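Ferric uptake regulation protein (Pseudomonas aeruginosa, PDB 1MZB) regulates transcription of iron-uptake genes as a dimeric, metal-dependent DNA-binding repressor that helps keep cellular iron in balance. Local coordinates at the interface of chains A and B. Sequence-based numbering; all coordinates share one arbitrary frame. Chains: chain A/B, ferric uptake regulation protein.

Both contacts lie along helix 106-117 of chain A and the residue before it, packed against chain B. Contact 2 takes up the helix's N-terminal end and contact 1 its C-terminal half, the centres of their C-alpha atoms about 11 Å apart. A:Lys110 belongs to both: its backbone carbonyl and CG serve contact 1, its outer carbons and amine contact 2. On chain B the partners come from helix 4-11, the end of helix 18-28 with the loop residue after it, and strand 80-83. One helix thus touches several elements of the other subunit, and the two-fold axis repeats everything with the chains exchanged. Fur proteins act as dimers.

Contact 1: the interface of chains A and B. Residues chain A 110, 113-114, 117; chain B 4.
B:Val4, the first residue of helix 4-11, sets its two methyl groups against one side of helix 106-117 of chain A, and van der Waals packing carries this patch. CG2 meets the helix backbone, lying 3.8 Å from the amide N of A:Glu114 and 3.9 Å from the carbonyl O of A:Lys110. The CA of A:Glu114 and the CB of A:Lys113 line the same methyl. The other branch, CG1, which the first torsion places opposite the backbone N (chi1 166°), comes to 4.0 Å from CG of A:Lys110, the two side chains crossing at a slant.

Long polar side chains frame the valine. They suit a surface helix because their inner methylenes can cover an apolar neighbour while their charged ends extend beyond it. A:Arg117 approaches nearly at a right angle to B:Val4, its NH1 3.9 Å from CG2, a contact without bonding character. Its guanidinium also has the CB of A:Lys113 3.8 Å above one face, near the rim, which may help to steady the group beside the valine. In A:Glu114 the carboxylate is carried away along an extended chain, leaving CA and CB as the parts turned to the methyl.

A small branched residue suits this place, since its two methyls can rest on backbone and methylene atoms of the helix. The patch probably helps fasten the N-terminal helix of one subunit to helix 106-117 of the other's dimerisation domain.

Contact 2: the interface of chains A and B. Residues chain A 105-107, 110; chain B 28-29, 83.
The N-terminal turn of helix 106-117 in chain A, part of the dimerisation domain, meets the winged-helix DNA-binding domain of chain B at the C-terminal end of helix 18-28, beside the tip of strand 80-83. Charge pairing joins A:Lys110 and B:Asp28: the amine NZ stands 3.6 Å from the carboxylate OD1 in a long salt bridge. The lysine crosses the aspartate nearly at a right angle; CD lies over one face of the carboxylate and CE beyond its oxygens, tilted above the plane, a fit too close to be trusted in detail. The bend at chi4 (74°) sets the direction of NZ.

Water 2 joins the carbonyl O of B:Asp28, which ends helix 18-28 and which it meets at 2.9 Å, to OD1 of A:Asp105 and, more loosely, to the amide N of A:Ala106 at the start of helix 106-117. Water 1 links OE1 of A:Glu107, at 3.1 Å, to OD2 of B:Asp28; these oxygens are 4.7 Å apart, and the water may ease the approach of their carboxylates, whose planes are turned 52° apart. A:Glu107, bent at its second torsion (chi2 59°), brings OE1 to a weak hydrogen bond from the hydroxyl OG of B:Ser29 at 3.3 Å.

Beside this polar group, CB of A:Ala106 touches CD1 of B:Leu83 at 3.6 Å; the small alanine lets the strand end come close. The patch probably helps hold the start of helix 106-117 against the partner's DNA-binding domain.

Contact 1: the interface of chains A and B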
ATOM      1  N   LYS A 110      -5.683  -9.190  -8.345  1.00 29.64           N
ATOM      2  CA  LYS A 110      -6.015  -9.343  -9.751  1.00 32.36           C
ATOM      3  C   LYS A 110      -7.072 -10.434  -9.923  1.00 30.90           C
ATOM      4  O   LYS A 110      -7.955 -10.306 -10.773  1.00 30.07           O
ATOM      5  CB  LYS A 110      -4.746  -9.622 -10.573  1.00 34.19           C
ATOM      6  CG  LYS A 110      -3.923  -8.334 -10.893  1.00 40.96           C
ATOM      7  CD  LYS A 110      -2.489  -8.702 -11.343  1.00 42.19           C
ATOM      8  CE  LYS A 110      -1.816  -7.687 -12.269  1.00 45.63           C
ATOM      9  NZ  LYS A 110      -1.325  -6.408 -11.678  1.00 42.55           N
ATOM     10  N   LYS A 113     -10.496  -8.980  -9.306  1.00 30.35           N
ATOM     11  CA  LYS A 113     -10.941  -8.210 -10.484  1.00 33.79           C
ATOM     12  C   LYS A 113     -11.423  -9.132 -11.604  1.00 34.66           C
ATOM     13  O   LYS A 113     -12.424  -8.851 -12.273  1.00 35.17           O
ATOM     14  CB  LYS A 113      -9.793  -7.353 -11.035  1.00 33.89           C
ATOM     15  CG  LYS A 113      -9.483  -6.115 -10.210  1.00 36.97           C
ATOM     16  CD  LYS A 113      -8.252  -5.429 -10.746  1.00 37.33           C
ATOM     17  CE  LYS A 113      -7.760  -4.313  -9.833  1.00 43.41           C
ATOM     18  NZ  LYS A 113      -6.363  -3.935 -10.258  1.00 47.35           N
ATOM     19  N   GLU A 114     -10.708 -10.229 -11.807  1.00 35.28           N
ATOM     20  CA  GLU A 114     -11.050 -11.177 -12.864  1.00 38.03           C
ATOM     21  C   GLU A 114     -12.415 -11.823 -12.612  1.00 37.36           C
ATOM     22  O   GLU A 114     -13.229 -11.929 -13.528  1.00 36.98           O
ATOM     23  CB  GLU A 114      -9.949 -12.246 -12.986  1.00 39.62           C
ATOM     24  CG  GLU A 114     -10.197 -13.319 -14.061  1.00 46.73           C
ATOM     25  CD  GLU A 114      -9.023 -14.301 -14.226  1.00 51.64           C
ATOM     26  OE1 GLU A 114      -8.265 -14.533 -13.244  1.00 51.36           O
ATOM     27  OE2 GLU A 114      -8.873 -14.856 -15.341  1.00 53.80           O
ATOM     28  N   ARG A 117     -15.130  -9.062 -13.106  1.00 38.00           N
ATOM     29  CA  ARG A 117     -15.253  -8.654 -14.501  1.00 41.79           C
ATOM     30  C   ARG A 117     -15.848  -9.736 -15.396  1.00 42.68           C
ATOM     31  O   ARG A 117     -16.605  -9.435 -16.315  1.00 43.43           O
ATOM     32  CB  ARG A 117     -13.883  -8.228 -15.040  1.00 41.99           C
ATOM     33  CG  ARG A 117     -13.371  -6.976 -14.367  1.00 46.62           C
ATOM     34  CD  ARG A 117     -12.000  -6.548 -14.858  1.00 48.28           C
ATOM     35  NE  ARG A 117     -11.489  -5.457 -14.036  1.00 48.24           N
ATOM     36  CZ  ARG A 117     -10.338  -4.830 -14.254  1.00 48.49           C
ATOM     37  NH1 ARG A 117      -9.565  -5.182 -15.277  1.00 47.89           N
ATOM     38  NH2 ARG A 117      -9.956  -3.857 -13.444  1.00 51.53           N
TER
ATOM     39  N   VAL B   4      -7.326  -9.897 -17.086  1.00 47.58           N
ATOM     40  CA  VAL B   4      -6.833  -8.700 -16.422  1.00 46.02           C
ATOM     41  C   VAL B   4      -5.427  -8.376 -16.882  1.00 45.14           C
ATOM     42  O   VAL B   4      -5.065  -7.208 -16.994  1.00 43.47           O
ATOM     43  CB  VAL B   4      -6.861  -8.870 -14.871  1.00 45.16           C
ATOM     44  CG1 VAL B   4      -6.031  -7.778 -14.191  1.00 41.81           C
ATOM     45  CG2 VAL B   4      -8.288  -8.806 -14.389  1.00 44.86           C
TER

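Contact 2: the interface of chains A and B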
ATOM      1  N   ASP A 105      -1.621  -8.659  -1.477  1.00 35.50           N
ATOM      2  CA  ASP A 105      -1.159  -9.677  -2.398  1.00 35.36           C
ATOM      3  C   ASP A 105      -1.668  -9.350  -3.802  1.00 35.18           C
ATOM      4  O   ASP A 105      -2.865  -9.440  -4.051  1.00 32.42           O
ATOM      5  CB  ASP A 105      -1.692 -11.039  -1.993  1.00 35.75           C
ATOM      6  CG  ASP A 105      -1.081 -12.139  -2.820  1.00 39.08           C
ATOM      7  OD1 ASP A 105       0.160 -12.224  -2.819  1.00 42.50           O
ATOM      8  OD2 ASP A 105      -1.807 -12.888  -3.480  1.00 39.96           O
ATOM      9  N   ALA A 106      -0.762  -9.014  -4.720  1.00 33.87           N
ATOM     10  CA  ALA A 106      -1.185  -8.657  -6.074  1.00 33.07           C
ATOM     11  C   ALA A 106      -1.940  -9.805  -6.768  1.00 31.61           C
ATOM     12  O   ALA A 106      -2.830  -9.557  -7.564  1.00 30.72           O
ATOM     13  CB  ALA A 106       0.045  -8.228  -6.915  1.00 33.94           C
ATOM     14  N   GLU A 107      -1.604 -11.048  -6.468  1.00 29.73           N
ATOM     15  CA  GLU A 107      -2.286 -12.171  -7.118  1.00 30.64           C
ATOM     16  C   GLU A 107      -3.776 -12.176  -6.754  1.00 30.15           C
ATOM     17  O   GLU A 107      -4.630 -12.285  -7.614  1.00 30.60           O
ATOM     18  CB  GLU A 107      -1.647 -13.496  -6.700  1.00 30.42           C
ATOM     19  CG  GLU A 107      -2.380 -14.761  -7.201  1.00 36.68           C
ATOM     20  CD  GLU A 107      -2.478 -14.829  -8.715  1.00 42.37           C
ATOM     21  OE1 GLU A 107      -1.569 -14.290  -9.385  1.00 45.35           O
ATOM     22  OE2 GLU A 107      -3.444 -15.427  -9.247  1.00 46.33           O
ATOM     23  N   LYS A 110      -5.683  -9.190  -8.345  1.00 29.64           N
ATOM     24  CA  LYS A 110      -6.015  -9.343  -9.751  1.00 32.36           C
ATOM     25  C   LYS A 110      -7.072 -10.434  -9.923  1.00 30.90           C
ATOM     26  O   LYS A 110      -7.955 -10.306 -10.773  1.00 30.07           O
ATOM     27  CB  LYS A 110      -4.746  -9.622 -10.573  1.00 34.19           C
ATOM     28  CG  LYS A 110      -3.923  -8.334 -10.893  1.00 40.96           C
ATOM     29  CD  LYS A 110      -2.489  -8.702 -11.343  1.00 42.19           C
ATOM     30  CE  LYS A 110      -1.816  -7.687 -12.269  1.00 45.63           C
ATOM     31  NZ  LYS A 110      -1.325  -6.408 -11.678  1.00 42.55           N
TER
ATOM     32  N   ASP B  28       3.074 -11.208 -10.157  1.00 37.95           N
ATOM     33  CA  ASP B  28       1.866 -11.128  -9.330  1.00 41.44           C
ATOM     34  C   ASP B  28       1.929 -12.025  -8.094  1.00 44.80           C
ATOM     35  O   ASP B  28       1.563 -11.595  -7.000  1.00 46.23           O
ATOM     36  CB  ASP B  28       0.632 -11.472 -10.159  1.00 39.55           C
ATOM     37  CG  ASP B  28       0.273 -10.376 -11.145  1.00 40.89           C
ATOM     38  OD1 ASP B  28       0.755  -9.235 -10.971  1.00 38.51           O
ATOM     39  OD2 ASP B  28      -0.490 -10.653 -12.095  1.00 41.09           O
ATOM     40  N   SER B  29       2.376 -13.264  -8.279  1.00 48.16           N
ATOM     41  CA  SER B  29       2.487 -14.236  -7.187  1.00 52.11           C
ATOM     42  C   SER B  29       3.857 -14.134  -6.528  1.00 54.71           C
ATOM     43  O   SER B  29       4.872 -14.287  -7.205  1.00 56.60           O
ATOM     44  CB  SER B  29       2.333 -15.651  -7.728  1.00 52.31           C
ATOM     45  OG  SER B  29       1.389 -15.687  -8.780  1.00 53.30           O
ATOM     46  N   LEU B  83       6.024  -4.784  -8.886  1.00 31.32           N
ATOM     47  CA  LEU B  83       4.891  -4.139  -9.504  1.00 34.22           C
ATOM     48  C   LEU B  83       4.726  -2.709  -8.999  1.00 38.20           C
ATOM     49  O   LEU B  83       5.126  -2.355  -7.872  1.00 38.36           O
ATOM     50  CB  LEU B  83       3.632  -4.941  -9.208  1.00 31.64           C
ATOM     51  CG  LEU B  83       3.656  -6.332  -9.818  1.00 31.73           C
ATOM     52  CD1 LEU B  83       2.448  -7.110  -9.284  1.00 36.05           C
ATOM     53  CD2 LEU B  83       3.623  -6.236 -11.376  1.00 33.12           C
TER
HETATM   54  O   HOH W   1      -2.076 -12.577 -11.888  1.00 47.59           O
HETATM   55  O   HOH W   2       2.035 -10.593  -4.299  1.00 53.95           O